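Local coordinates for protein transcription elongation factor SPT6 (Candida glabrata, PDB 3PJP) that binds the phosphorylated C-terminal repeat domain of RNA polymerase II through its tandem SH2 domain and probably acts as a histone H3-H4 chaperone during transcription elongation, at residues Q62-E67 with V75-G80; I8-Y13 with D85-I90; V34-S39 with A46-L51; K53-H58 with E142-F147. All blocks are in the same frame, centred on the assembly; numbering follows the deposited sequence. Where two conformers were deposited one is given.

Overall arrangement
Starting from the N terminus, the segment 8-13 opens the loop of interaction 2, which closes only at the start of helix 86-105. Nested within it, interaction 3 pairs strands 33-37 and 44-52, and interaction 1, later in the chain, pairs strands 55-64 and 75-78 of the same sheet. Interaction 4 starts at the beginning of strand 55-64, after interaction 3 has closed, and reaches the turn before strand 146-152; its loop encloses interaction 1 and crosses that of interaction 2. Interactions 1 to 3 thus lie within the N-terminal SH2 domain, with interaction 2 touching both hairpins, whereas interaction 4 joins its sheet to the second SH2 domain.

Interaction 1 of 4, residues Q62-E67 with V75-G80; sequences QELEKE and VLVVEG
Strands 62-64 and 75-78 run antiparallel with axes 4.7 Å apart, pairing Gln62 with Val77 and Leu64 with Val75 as hydrogen-bonded pairs and Glu63 with Leu76 as the non-hydrogen-bonded pair between them. Val77 N gives the shortest bond, 2.7 Å to Gln62 O and in the carbonyl plane, while the bond from Val75 N to Leu64 O, at 3.3 Å, is weak. On one face Leu64, its CG anti to the carbonyl carbon, crosses both valines obliquely: CD1 lies 3.8 Å from Val77 CG2 and 4.1 Å from Val75 CG1. This hairpin forms part of the central sheet of the N-terminal SH2 domain. On the other face Glu63 and Leu76 lie side by side, Glu63 CG being 3.8 Å from Leu76 CD2, and Leu76 also packs on Leu86 and Ile89 of helix 86-105. The buried Glu63 carboxylate is well satisfied: Lys66 NZ approaches OE1 from above the carboxylate plane at 2.9 Å in a salt bridge, and OE2 meets Gly73 N and Arg6. Gln62 bends at chi2 (86°), so that NE2 reaches Glu63 O at 3.2 Å and also Asp43.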
# COMPACT_ATOMS: atom_id res chain seq x y z
N GLN A 62 -14.78 9.50 -1.41
CA GLN A 62 -15.57 10.71 -1.19
C GLN A 62 -16.45 10.99 -2.41
O GLN A 62 -15.97 10.99 -3.56
CB GLN A 62 -14.66 11.91 -0.92
CG GLN A 62 -15.35 13.27 -0.95
CD GLN A 62 -15.99 13.65 0.37
OE1 GLN A 62 -15.30 13.82 1.38
NE2 GLN A 62 -17.32 13.79 0.37
N GLU A 63 -17.73 11.24 -2.19
CA GLU A 63 -18.61 11.59 -3.30
C GLU A 63 -18.70 13.09 -3.50
O GLU A 63 -18.70 13.86 -2.55
CB GLU A 63 -20.02 11.08 -3.04
CG GLU A 63 -20.15 9.60 -2.92
CD GLU A 63 -21.58 9.22 -2.64
OE1 GLU A 63 -21.99 9.33 -1.48
OE2 GLU A 63 -22.30 8.85 -3.59
N LEU A 64 -18.78 13.50 -4.77
CA LEU A 64 -19.12 14.87 -5.12
C LEU A 64 -20.26 14.85 -6.12
O LEU A 64 -20.51 13.83 -6.78
CB LEU A 64 -17.93 15.58 -5.76
CG LEU A 64 -16.55 15.46 -5.11
CD1 LEU A 64 -15.54 16.16 -5.97
CD2 LEU A 64 -16.56 16.01 -3.69
N GLU A 65 -20.93 15.99 -6.26
CA GLU A 65 -21.99 16.14 -7.25
C GLU A 65 -23.09 15.08 -7.11
O GLU A 65 -23.49 14.44 -8.09
CB GLU A 65 -21.41 16.16 -8.66
CG GLU A 65 -20.28 17.19 -8.81
CD GLU A 65 -19.80 17.34 -10.24
OE1 GLU A 65 -20.23 16.57 -11.11
OE2 GLU A 65 -18.98 18.25 -10.50
N LYS A 66 -23.54 14.88 -5.88
CA LYS A 66 -24.73 14.08 -5.61
C LYS A 66 -25.95 14.96 -5.85
O LYS A 66 -25.96 16.13 -5.48
CB LYS A 66 -24.71 13.61 -4.16
CG LYS A 66 -23.49 12.78 -3.77
CD LYS A 66 -23.25 12.79 -2.25
CE LYS A 66 -24.42 12.22 -1.46
NZ LYS A 66 -24.53 10.75 -1.62
N GLU A 67 -26.98 14.41 -6.49
CA GLU A 67 -28.21 15.16 -6.74
C GLU A 67 -28.96 15.46 -5.44
O GLU A 67 -29.62 16.49 -5.31
CB GLU A 67 -29.14 14.43 -7.71
CG GLU A 67 -30.44 15.20 -8.00
CD GLU A 67 -31.28 14.58 -9.10
OE1 GLU A 67 -30.96 13.46 -9.54
OE2 GLU A 67 -32.27 15.23 -9.52
N VAL A 75 -19.17 12.17 -9.33
CA VAL A 75 -17.70 12.16 -9.27
C VAL A 75 -17.32 11.50 -7.95
O VAL A 75 -17.88 11.85 -6.92
CB VAL A 75 -17.12 13.60 -9.32
CG1 VAL A 75 -15.60 13.60 -9.15
CG2 VAL A 75 -17.47 14.27 -10.64
N LEU A 76 -16.40 10.54 -8.00
CA LEU A 76 -15.93 9.85 -6.81
C LEU A 76 -14.45 10.07 -6.64
O LEU A 76 -13.69 9.91 -7.58
CB LEU A 76 -16.20 8.36 -6.93
CG LEU A 76 -17.63 7.92 -7.26
CD1 LEU A 76 -17.66 6.42 -7.46
CD2 LEU A 76 -18.63 8.36 -6.18
N VAL A 77 -14.04 10.41 -5.42
CA VAL A 77 -12.64 10.76 -5.17
C VAL A 77 -11.97 9.73 -4.28
O VAL A 77 -12.48 9.39 -3.21
CB VAL A 77 -12.52 12.14 -4.51
CG1 VAL A 77 -11.05 12.54 -4.38
CG2 VAL A 77 -13.26 13.18 -5.33
N VAL A 78 -10.84 9.20 -4.74
CA VAL A 78 -10.04 8.29 -3.92
C VAL A 78 -8.61 8.81 -3.88
O VAL A 78 -7.98 8.99 -4.92
CB VAL A 78 -10.00 6.86 -4.47
CG1 VAL A 78 -9.29 5.94 -3.47
CG2 VAL A 78 -11.41 6.36 -4.72
N GLU A 79 -8.12 9.05 -2.66
CA GLU A 79 -6.77 9.56 -2.45
C GLU A 79 -6.39 10.67 -3.42
O GLU A 79 -5.34 10.62 -4.08
CB GLU A 79 -5.76 8.41 -2.51
CG GLU A 79 -6.08 7.32 -1.50
CD GLU A 79 -4.92 6.38 -1.27
OE1 GLU A 79 -3.78 6.73 -1.63
OE2 GLU A 79 -5.16 5.28 -0.71
N GLY A 80 -7.27 11.67 -3.53
CA GLY A 80 -6.95 12.86 -4.29
C GLY A 80 -7.24 12.76 -5.77
O GLY A 80 -7.15 13.75 -6.50

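Interaction 2 of 4, residues I8-Y13 with D85-I90; sequences INHPYY and DLDQII
Segment 8-13 is irregular apart from a type I beta turn from His10 to Tyr13, and it passes the first turn of helix 86-105 with His10 and Leu86 as the nearest pair, their CA atoms 8.1 Å apart. Asp85 caps that helix, its OD1 accepting from Gln88 N. With CG of His10 anti to the backbone N (chi1 -169°), the imidazole lies against the helix, and NE2 donates to Asp87 OD1 at 3.0 Å. The bond is bent, 138° at the hydrogen: the oxygen lies near the ring plane, but the nitrogen comes in from above the carboxylate plane. At the other nitrogen, ND1 accepts a nearly straight bond from Tyr12 N at 2.9 Å. The two bonds together fix the ring's rotation and leave NE2 as the protonated donor. Ile90 meets the ring tip to tip, its CD1 3.3 Å from His10 NE2, and Leu86 CB lies obliquely beside CD2 at 4.1 Å. Ile8 CG2 touches Leu86 CD1 at 4.0 Å, the two side chains crossing at about a right angle. Leu86 and His10 also pack on Ile35, so the N-terminal segment closes over the SH2 domain where its second helix begins beside the central sheet.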
# COMPACT_ATOMS: atom_id res chain seq x y z
N ILE A 8 -27.08 1.25 -3.71
CA ILE A 8 -25.92 1.11 -4.58
C ILE A 8 -25.98 -0.19 -5.39
O ILE A 8 -25.86 -1.28 -4.82
CB ILE A 8 -24.58 1.14 -3.81
CG1 ILE A 8 -24.37 2.49 -3.12
CG2 ILE A 8 -23.43 0.82 -4.75
CD1 ILE A 8 -24.04 3.63 -4.06
N ASN A 9 -26.15 -0.06 -6.70
CA ASN A 9 -26.27 -1.22 -7.58
C ASN A 9 -24.94 -1.68 -8.14
O ASN A 9 -24.62 -1.41 -9.30
CB ASN A 9 -27.23 -0.91 -8.73
CG ASN A 9 -28.56 -0.37 -8.26
OD1 ASN A 9 -29.01 0.68 -8.71
ND2 ASN A 9 -29.20 -1.09 -7.33
N HIS A 10 -24.16 -2.39 -7.33
CA HIS A 10 -22.91 -2.96 -7.79
C HIS A 10 -22.73 -4.35 -7.20
O HIS A 10 -23.01 -4.57 -6.02
CB HIS A 10 -21.72 -2.07 -7.41
CG HIS A 10 -20.44 -2.46 -8.07
ND1 HIS A 10 -19.72 -3.57 -7.68
CD2 HIS A 10 -19.74 -1.89 -9.08
CE1 HIS A 10 -18.63 -3.68 -8.43
NE2 HIS A 10 -18.62 -2.67 -9.29
N PRO A 11 -22.24 -5.29 -8.01
CA PRO A 11 -22.08 -6.69 -7.59
C PRO A 11 -21.26 -6.87 -6.32
O PRO A 11 -21.49 -7.83 -5.59
CB PRO A 11 -21.34 -7.33 -8.77
CG PRO A 11 -21.66 -6.48 -9.93
CD PRO A 11 -21.79 -5.08 -9.40
N TYR A 12 -20.31 -5.97 -6.07
CA TYR A 12 -19.47 -6.11 -4.88
C TYR A 12 -19.87 -5.18 -3.75
O TYR A 12 -19.12 -5.03 -2.77
CB TYR A 12 -17.99 -5.90 -5.25
CG TYR A 12 -17.37 -7.09 -5.96
CD1 TYR A 12 -16.79 -8.12 -5.24
CD2 TYR A 12 -17.38 -7.18 -7.34
CE1 TYR A 12 -16.24 -9.21 -5.88
CE2 TYR A 12 -16.83 -8.27 -7.99
CZ TYR A 12 -16.26 -9.28 -7.25
OH TYR A 12 -15.70 -10.36 -7.89
N TYR A 13 -21.02 -4.54 -3.87
CA TYR A 13 -21.51 -3.67 -2.79
C TYR A 13 -22.33 -4.40 -1.74
O TYR A 13 -23.34 -5.04 -2.05
CB TYR A 13 -22.33 -2.49 -3.31
CG TYR A 13 -22.87 -1.64 -2.19
CD1 TYR A 13 -24.13 -1.86 -1.66
CD2 TYR A 13 -22.09 -0.63 -1.62
CE1 TYR A 13 -24.62 -1.10 -0.61
CE2 TYR A 13 -22.57 0.14 -0.58
CZ TYR A 13 -23.84 -0.10 -0.08
OH TYR A 13 -24.32 0.67 0.96
N ASP A 85 -16.96 6.64 -11.70
CA ASP A 85 -17.84 5.62 -11.15
C ASP A 85 -17.05 4.50 -10.49
O ASP A 85 -15.82 4.47 -10.55
CB ASP A 85 -18.76 5.07 -12.25
CG ASP A 85 -17.98 4.58 -13.45
OD1 ASP A 85 -17.22 3.61 -13.29
OD2 ASP A 85 -18.13 5.16 -14.55
N LEU A 86 -17.77 3.58 -9.84
CA LEU A 86 -17.11 2.53 -9.07
C LEU A 86 -16.34 1.57 -9.96
O LEU A 86 -15.27 1.10 -9.58
CB LEU A 86 -18.15 1.76 -8.24
CG LEU A 86 -18.78 2.54 -7.09
CD1 LEU A 86 -20.00 1.80 -6.57
CD2 LEU A 86 -17.80 2.78 -5.97
N ASP A 87 -16.86 1.26 -11.14
CA ASP A 87 -16.14 0.34 -12.01
C ASP A 87 -14.80 0.92 -12.46
O ASP A 87 -13.82 0.19 -12.61
CB ASP A 87 -16.99 -0.05 -13.22
CG ASP A 87 -18.07 -1.04 -12.86
OD1 ASP A 87 -17.80 -1.95 -12.05
OD2 ASP A 87 -19.20 -0.90 -13.38
N GLN A 88 -14.77 2.23 -12.67
CA GLN A 88 -13.52 2.89 -13.07
C GLN A 88 -12.50 2.83 -11.93
O GLN A 88 -11.30 2.64 -12.17
CB GLN A 88 -13.75 4.34 -13.51
CG GLN A 88 -12.49 4.99 -14.08
CD GLN A 88 -12.67 6.47 -14.33
OE1 GLN A 88 -13.70 7.04 -13.99
NE2 GLN A 88 -11.67 7.09 -14.93
N ILE A 89 -12.99 3.01 -10.70
CA ILE A 89 -12.13 2.88 -9.51
C ILE A 89 -11.55 1.48 -9.44
O ILE A 89 -10.37 1.31 -9.19
CB ILE A 89 -12.88 3.21 -8.20
CG1 ILE A 89 -13.20 4.71 -8.15
CG2 ILE A 89 -12.06 2.80 -6.96
CD1 ILE A 89 -14.11 5.10 -7.02
N ILE A 90 -12.37 0.46 -9.67
CA ILE A 90 -11.85 -0.90 -9.66
C ILE A 90 -10.73 -1.12 -10.68
O ILE A 90 -9.70 -1.71 -10.37
CB ILE A 90 -12.99 -1.93 -9.80
CG1 ILE A 90 -13.92 -1.82 -8.59
CG2 ILE A 90 -12.43 -3.35 -9.92
CD1 ILE A 90 -15.34 -2.31 -8.85

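Interaction 3 of 4, residues V34-S39 with A46-L51; sequences VIRQSS and AITWKL. With ACT (acetate ion), chain C.
Arg36 rises from strand 34-37 and lays its guanidinium across the neighbouring strand. Its CG sits in the crowded position between the backbone N and the carbonyl carbon (chi1 59°), and from there the chain runs extended to NE. One face of the guanidinium rests on Ala46 CB, which lies over its centre, 3.7 Å above the plane. Along the edge, NE donates an almost straight bond (172°) to Thr48 OG1, 2.8 Å away and in plane; the same hydroxyl is hydrogen-bonded to His58 ND1. NH1 reaches Gln37 O at 2.8 Å. NH1 and NH2 together hold an acetate ion end-on: NH1 meets OXT at 2.9 Å and NH2 meets O at 2.7 Å, while Ser39 N adds a third bond, 2.6 Å to OXT. On the opposite face of the sheet Ile35 and Ile47 lie side by side, their CG1 atoms 4.0 Å apart, and Ile47 also packs on Ile89 of helix 86-105. Four backbone bonds between Val34 and Thr48 and between Arg36 and Ala46 hold the antiparallel strands in register. Arg36, with Val34 and Ile35 before it, fits the FLVR motif of SH2 domains, whose arginine binds phosphate; the acetate is probably from the crystallisation liquor, and its position is consistent with the phosphate site of this N-terminal SH2 domain.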
# COMPACT_ATOMS: atom_id res chain seq x y z
N VAL A 34 -14.56 -5.70 -1.13
CA VAL A 34 -15.96 -5.30 -1.17
C VAL A 34 -16.03 -3.78 -1.19
O VAL A 34 -15.15 -3.10 -0.68
CB VAL A 34 -16.76 -5.80 0.05
CG1 VAL A 34 -16.91 -7.32 0.01
CG2 VAL A 34 -16.11 -5.33 1.35
N ILE A 35 -17.09 -3.27 -1.81
CA ILE A 35 -17.45 -1.87 -1.66
C ILE A 35 -18.50 -1.84 -0.55
O ILE A 35 -19.33 -2.75 -0.44
CB ILE A 35 -18.03 -1.32 -2.97
CG1 ILE A 35 -17.10 -1.68 -4.13
CG2 ILE A 35 -18.27 0.17 -2.88
CD1 ILE A 35 -17.59 -1.20 -5.48
N ARG A 36 -18.47 -0.83 0.30
CA ARG A 36 -19.37 -0.84 1.45
C ARG A 36 -19.76 0.54 1.94
O ARG A 36 -19.29 1.57 1.42
CB ARG A 36 -18.74 -1.62 2.61
CG ARG A 36 -17.40 -1.05 3.07
CD ARG A 36 -16.93 -1.75 4.35
NE ARG A 36 -15.63 -1.28 4.83
CZ ARG A 36 -15.44 -0.19 5.56
NH1 ARG A 36 -16.47 0.58 5.88
NH2 ARG A 36 -14.22 0.14 5.97
N GLN A 37 -20.62 0.53 2.95
CA GLN A 37 -21.02 1.70 3.71
C GLN A 37 -19.80 2.29 4.41
O GLN A 37 -18.96 1.56 4.92
CB GLN A 37 -22.08 1.27 4.74
CG GLN A 37 -22.38 2.26 5.85
CD GLN A 37 -23.21 1.63 6.97
OE1 GLN A 37 -24.44 1.61 6.92
NE2 GLN A 37 -22.53 1.11 7.99
N SER A 38 -19.69 3.62 4.39
CA SER A 38 -18.65 4.30 5.13
C SER A 38 -19.17 4.78 6.48
O SER A 38 -20.30 5.23 6.60
CB SER A 38 -18.13 5.49 4.33
OG SER A 38 -17.26 6.28 5.11
N SER A 39 -18.32 4.59 7.49
CA SER A 39 -18.61 4.87 8.89
C SER A 39 -19.53 6.06 9.04
O SER A 39 -20.74 5.90 9.23
CB SER A 39 -17.30 5.14 9.64
OG SER A 39 -17.33 4.60 10.95
N ALA A 46 -16.83 3.18 0.90
CA ALA A 46 -15.53 2.62 1.25
C ALA A 46 -15.24 1.32 0.51
O ALA A 46 -16.15 0.61 0.11
CB ALA A 46 -15.43 2.41 2.77
N ILE A 47 -13.96 1.04 0.31
CA ILE A 47 -13.56 -0.26 -0.21
C ILE A 47 -12.65 -0.92 0.80
O ILE A 47 -11.72 -0.30 1.31
CB ILE A 47 -12.83 -0.14 -1.56
CG1 ILE A 47 -13.84 0.12 -2.68
CG2 ILE A 47 -12.05 -1.41 -1.87
CD1 ILE A 47 -13.18 0.45 -4.02
N THR A 48 -12.94 -2.18 1.13
CA THR A 48 -12.02 -2.96 1.94
C THR A 48 -11.43 -4.04 1.06
O THR A 48 -12.16 -4.68 0.31
CB THR A 48 -12.73 -3.63 3.14
OG1 THR A 48 -13.28 -2.61 3.99
CG2 THR A 48 -11.76 -4.49 3.93
N TRP A 49 -10.12 -4.23 1.13
CA TRP A 49 -9.51 -5.28 0.32
C TRP A 49 -8.45 -6.03 1.10
O TRP A 49 -7.92 -5.53 2.10
CB TRP A 49 -8.98 -4.75 -1.02
CG TRP A 49 -7.81 -3.76 -0.97
CD1 TRP A 49 -7.85 -2.45 -0.60
CD2 TRP A 49 -6.46 -4.03 -1.35
NE1 TRP A 49 -6.59 -1.88 -0.72
CE2 TRP A 49 -5.72 -2.84 -1.18
CE3 TRP A 49 -5.80 -5.17 -1.83
CZ2 TRP A 49 -4.36 -2.75 -1.47
CZ3 TRP A 49 -4.46 -5.09 -2.12
CH2 TRP A 49 -3.74 -3.89 -1.93
N LYS A 50 -8.15 -7.25 0.65
CA LYS A 50 -7.24 -8.12 1.37
C LYS A 50 -5.84 -8.10 0.76
O LYS A 50 -5.65 -8.38 -0.42
CB LYS A 50 -7.76 -9.56 1.41
CG LYS A 50 -6.87 -10.50 2.23
CD LYS A 50 -7.38 -11.95 2.20
CE LYS A 50 -6.44 -12.84 3.01
NZ LYS A 50 -6.91 -14.25 3.10
N LEU A 51 -4.85 -7.76 1.58
CA LEU A 51 -3.47 -7.73 1.12
C LEU A 51 -2.76 -9.05 1.39
O LEU A 51 -1.90 -9.47 0.62
CB LEU A 51 -2.68 -6.62 1.84
CG LEU A 51 -2.92 -5.18 1.40
CD1 LEU A 51 -4.23 -4.64 1.95
CD2 LEU A 51 -1.75 -4.29 1.86
C ACT C . -15.13 3.25 7.47
O ACT C . -14.29 2.33 7.57
OXT ACT C . -16.33 2.91 7.57
CH3 ACT C . -14.71 4.67 7.23

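Interaction 4 of 4, residues K53-H58 with E142-F147; sequences KDLFQH and ENPGWF
The indole of Trp146 has Asn143 O at its edge, in the ring plane, within the type II beta turn from Asn143 to Trp146. The pyrrolidine of Pro144, at the second position of the turn, butts CB and CG against the backbone of strand 55-58, with CB only 3.2 Å from Phe56 O, and Leu55 CD1 crosses obliquely to lie 3.7 Å from CG. The carboxamide of Gln57 is brought over by an extended chain with CG anti to the backbone N (chi1 177°). Its NE2 makes a weak bond of 3.4 Å to Pro144 O and a firmer one, 2.8 Å, to a water that in turn donates to Gly145 O at 3.2 Å. OE1 on the same group accepts from Trp49 NE1 and Lys97 NZ, so both ends of this buried amide are held. Gly145 CA lies 3.7 Å from Gln57 NE2, and its positive phi (103°) suits the third position of the turn. Phe56 points away and packs on Glu22 and Leu25 of helix 18-25, Phe147 packs on Leu101 and Leu104 of helix 86-105, and the turn, bonded through Gly145 to Leu166 of strand 159-166, joins the second sheet to strand 55-64 of the first.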
# COMPACT_ATOMS: atom_id res chain seq x y z
N LYS A 53 -2.69 -12.57 4.68
CA LYS A 53 -3.33 -13.21 5.83
C LYS A 53 -3.63 -12.20 6.94
O LYS A 53 -2.72 -11.54 7.46
CB LYS A 53 -2.47 -14.35 6.37
CG LYS A 53 -3.05 -15.05 7.60
CD LYS A 53 -2.21 -16.26 8.00
CE LYS A 53 -2.56 -16.77 9.40
NZ LYS A 53 -3.94 -17.35 9.46
N ASP A 54 -4.90 -12.06 7.28
CA ASP A 54 -5.34 -11.14 8.32
C ASP A 54 -4.85 -9.71 8.12
O ASP A 54 -4.72 -8.95 9.09
CB ASP A 54 -4.94 -11.68 9.69
CG ASP A 54 -5.56 -13.05 9.99
OD1 ASP A 54 -6.69 -13.32 9.50
OD2 ASP A 54 -4.93 -13.87 10.69
N LEU A 55 -4.58 -9.33 6.87
CA LEU A 55 -4.08 -7.99 6.57
C LEU A 55 -4.99 -7.30 5.54
O LEU A 55 -5.06 -7.71 4.38
CB LEU A 55 -2.63 -8.05 6.06
CG LEU A 55 -1.90 -6.73 5.85
CD1 LEU A 55 -1.72 -5.97 7.16
CD2 LEU A 55 -0.55 -6.95 5.17
N PHE A 56 -5.71 -6.28 5.99
CA PHE A 56 -6.69 -5.63 5.14
C PHE A 56 -6.53 -4.13 5.13
O PHE A 56 -6.18 -3.52 6.16
CB PHE A 56 -8.11 -5.92 5.62
CG PHE A 56 -8.34 -7.35 5.98
CD1 PHE A 56 -8.78 -8.25 5.02
CD2 PHE A 56 -8.11 -7.79 7.27
CE1 PHE A 56 -9.00 -9.58 5.36
CE2 PHE A 56 -8.33 -9.11 7.61
CZ PHE A 56 -8.76 -10.01 6.65
N GLN A 57 -6.83 -3.53 3.99
CA GLN A 57 -6.83 -2.09 3.88
C GLN A 57 -8.22 -1.56 3.61
O GLN A 57 -8.98 -2.12 2.82
CB GLN A 57 -5.86 -1.63 2.80
CG GLN A 57 -5.87 -0.14 2.58
CD GLN A 57 -4.79 0.29 1.61
OE1 GLN A 57 -4.95 0.19 0.39
NE2 GLN A 57 -3.67 0.76 2.15
N HIS A 58 -8.56 -0.47 4.29
CA HIS A 58 -9.81 0.23 4.06
C HIS A 58 -9.53 1.55 3.34
O HIS A 58 -8.70 2.35 3.78
CB HIS A 58 -10.52 0.46 5.39
CG HIS A 58 -10.75 -0.79 6.18
ND1 HIS A 58 -11.89 -1.55 6.04
CD2 HIS A 58 -9.99 -1.42 7.10
CE1 HIS A 58 -11.83 -2.59 6.86
NE2 HIS A 58 -10.68 -2.53 7.51
N GLU A 142 1.29 -3.82 10.92
CA GLU A 142 0.45 -3.02 11.81
C GLU A 142 -0.14 -1.79 11.12
O GLU A 142 -1.04 -1.15 11.65
CB GLU A 142 1.23 -2.62 13.06
CG GLU A 142 1.55 -3.80 13.99
CD GLU A 142 2.67 -4.68 13.45
OE1 GLU A 142 2.67 -5.89 13.74
OE2 GLU A 142 3.54 -4.14 12.75
N ASN A 143 0.38 -1.47 9.94
CA ASN A 143 -0.12 -0.33 9.19
C ASN A 143 -0.33 -0.78 7.76
O ASN A 143 0.55 -0.59 6.92
CB ASN A 143 0.87 0.83 9.24
CG ASN A 143 1.20 1.23 10.66
OD1 ASN A 143 0.63 2.18 11.20
ND2 ASN A 143 2.10 0.49 11.29
N PRO A 144 -1.47 -1.43 7.49
CA PRO A 144 -1.68 -2.07 6.19
C PRO A 144 -1.49 -1.14 5.01
O PRO A 144 -2.03 -0.04 4.96
CB PRO A 144 -3.15 -2.52 6.26
CG PRO A 144 -3.42 -2.70 7.71
CD PRO A 144 -2.62 -1.62 8.39
N GLY A 145 -0.69 -1.60 4.06
CA GLY A 145 -0.38 -0.82 2.89
C GLY A 145 0.99 -0.19 2.94
O GLY A 145 1.43 0.37 1.95
N TRP A 146 1.66 -0.29 4.08
CA TRP A 146 3.04 0.21 4.21
C TRP A 146 4.01 -0.95 4.13
O TRP A 146 3.66 -2.10 4.42
CB TRP A 146 3.25 0.96 5.52
CG TRP A 146 2.63 2.33 5.57
CD1 TRP A 146 1.34 2.63 5.92
CD2 TRP A 146 3.27 3.57 5.28
NE1 TRP A 146 1.14 3.99 5.86
CE2 TRP A 146 2.32 4.59 5.47
CE3 TRP A 146 4.56 3.92 4.88
CZ2 TRP A 146 2.61 5.93 5.27
CZ3 TRP A 146 4.85 5.25 4.66
CH2 TRP A 146 3.88 6.24 4.85
N PHE A 147 5.24 -0.63 3.73
CA PHE A 147 6.35 -1.55 3.71
C PHE A 147 7.47 -0.93 4.54
O PHE A 147 7.60 0.30 4.63
CB PHE A 147 6.86 -1.75 2.29
CG PHE A 147 5.90 -2.49 1.40
CD1 PHE A 147 6.04 -3.86 1.22
CD2 PHE A 147 4.87 -1.83 0.76
CE1 PHE A 147 5.16 -4.56 0.40
CE2 PHE A 147 3.99 -2.52 -0.05
CZ PHE A 147 4.14 -3.88 -0.23
O HOH W 1 -1.29 1.71 1.03